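Local coordinates for probable primosomal replication protein n (Ralstonia solanacearum, PDB 4FDB) that probably binds single-stranded DNA and, as a homodimeric primosome component, helps restart stalled replication forks by stabilising the PriA helicase on DNA, at residues D63-A66 against P67-L71. The protein carries 3 engineered substitutions. Numbering follows the deposited sequence. Where two conformers were deposited one is given.
Sequences DRIA and PGTVL
Thr69 grips the carbonyl oxygen of Ala66 twice, once through its backbone and once through its side chain. The amide bond, Thr69 N to Ala66 O, measures 3.1 Å and is bent, with an angle of 142° at the hydrogen; it closes a type II beta turn with Pro67 and Gly68 at its two central positions. The hydroxyl adds a shorter bond, Thr69 OG1 to Ala66 O at 2.7 Å. OG1 stands anti to the carbonyl carbon of Thr69 and beside its backbone N (chi1 -61°), and both donors converge on one acceptor. Gly68, at the third position of the turn, has a positive phi of 106°, as a type II turn needs there. This turn leads from the loop after helix 57-62 into strand 70-79 of the OB fold, the fold of the single-strand-binding protein family that includes PriB. On its buried side the packing is apolar and close. Ile65 sends CG2 crosswise against Thr69, 3.7 Å from Thr69 CB, while its other branch, extended through CG1, brings CD1 tip to tip with Leu71 CD2 at 3.8 Å. Leu94 of strand 87-96 touches both Ile65 and Leu71, and Leu11 of strand 3-19 also packs on Ile65, so Ile65 ties the loop to these strands as well as to the start of strand 70-79. Arg14, also of strand 3-19, hydrogen-bonds through NE to the carbonyl oxygen of Ile65. The outer side is looser: Ala66, Pro67 and Gly68 are exposed, and there Ala66 CB lies 3.9 Å from CD of the adjoining Pro67, a spacing set largely by the peptide link between them.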
loop_
_atom_site.group_PDB
_atom_site.type_symbol
_atom_site.label_atom_id
_atom_site.label_comp_id
_atom_site.label_asym_id
_atom_site.label_seq_id
_atom_site.Cartn_x
_atom_site.Cartn_y
_atom_site.Cartn_z
ATOM N N ASP A 63 -16.766 -11.570 -5.944
ATOM C CA ASP A 63 -17.764 -12.482 -5.401
ATOM C C ASP A 63 -17.794 -13.833 -6.117
ATOM O O ASP A 63 -18.384 -14.791 -5.614
ATOM C CB ASP A 63 -19.153 -11.831 -5.450
ATOM C CG ASP A 63 -20.156 -12.517 -4.538
ATOM O OD1 ASP A 63 -19.842 -12.740 -3.347
ATOM O OD2 ASP A 63 -21.262 -12.843 -5.015
ATOM N N ARG A 64 -17.173 -13.912 -7.290
ATOM C CA ARG A 64 -17.162 -15.150 -8.066
ATOM C C ARG A 64 -15.788 -15.816 -8.116
ATOM O O ARG A 64 -15.607 -16.829 -8.789
ATOM C CB ARG A 64 -17.669 -14.912 -9.492
ATOM C CG ARG A 64 -16.782 -14.009 -10.330
ATOM C CD ARG A 64 -16.803 -14.393 -11.802
ATOM N NE ARG A 64 -16.384 -13.290 -12.666
ATOM C CZ ARG A 64 -15.120 -12.946 -12.894
ATOM N NH1 ARG A 64 -14.131 -13.612 -12.316
ATOM N NH2 ARG A 64 -14.846 -11.929 -13.700
ATOM N N ILE A 65 -14.827 -15.263 -7.397
ATOM C CA ILE A 65 -13.471 -15.814 -7.417
ATOM C C ILE A 65 -13.231 -16.786 -6.257
ATOM O O ILE A 65 -13.540 -16.470 -5.113
ATOM C CB ILE A 65 -12.437 -14.682 -7.377
ATOM C CG1 ILE A 65 -12.512 -13.870 -8.676
ATOM C CG2 ILE A 65 -11.035 -15.242 -7.178
ATOM C CD1 ILE A 65 -11.631 -12.654 -8.674
ATOM N N ALA A 66 -12.686 -17.964 -6.554
ATOM C CA ALA A 66 -12.420 -18.966 -5.522
ATOM C C ALA A 66 -11.253 -18.549 -4.633
ATOM O O ALA A 66 -10.214 -18.114 -5.131
ATOM C CB ALA A 66 -12.111 -20.306 -6.157
ATOM N N PRO A 67 -11.422 -18.683 -3.309
ATOM C CA PRO A 67 -10.262 -18.541 -2.423
ATOM C C PRO A 67 -9.144 -19.495 -2.852
ATOM O O PRO A 67 -9.401 -20.652 -3.204
ATOM C CB PRO A 67 -10.829 -18.930 -1.058
ATOM C CG PRO A 67 -12.280 -18.477 -1.150
ATOM C CD PRO A 67 -12.673 -18.876 -2.554
ATOM N N GLY A 68 -7.915 -18.998 -2.837
ATOM C CA GLY A 68 -6.778 -19.748 -3.334
ATOM C C GLY A 68 -6.299 -19.220 -4.672
ATOM O O GLY A 68 -5.210 -19.556 -5.133
ATOM N N THR A 69 -7.115 -18.385 -5.307
ATOM C CA THR A 69 -6.787 -17.877 -6.635
ATOM C C THR A 69 -5.757 -16.762 -6.552
ATOM O O THR A 69 -5.885 -15.877 -5.716
ATOM C CB THR A 69 -8.051 -17.342 -7.328
ATOM O OG1 THR A 69 -8.985 -18.423 -7.469
ATOM C CG2 THR A 69 -7.704 -16.781 -8.703
ATOM N N VAL A 70 -4.742 -16.788 -7.414
ATOM C CA VAL A 70 -3.767 -15.691 -7.411
ATOM C C VAL A 70 -4.249 -14.565 -8.333
ATOM O O VAL A 70 -4.597 -14.812 -9.491
ATOM C CB VAL A 70 -2.374 -16.160 -7.868
ATOM C CG1 VAL A 70 -1.377 -15.012 -7.824
ATOM C CG2 VAL A 70 -1.880 -17.304 -6.989
ATOM N N LEU A 71 -4.253 -13.341 -7.825
ATOM C CA LEU A 71 -4.837 -12.220 -8.551
ATOM C C LEU A 71 -3.774 -11.168 -8.800
ATOM O O LEU A 71 -2.964 -10.921 -7.925
ATOM C CB LEU A 71 -5.939 -11.588 -7.704
ATOM C CG LEU A 71 -7.088 -12.525 -7.331
ATOM C CD1 LEU A 71 -8.026 -11.860 -6.334
ATOM C CD2 LEU A 71 -7.819 -12.941 -8.572
#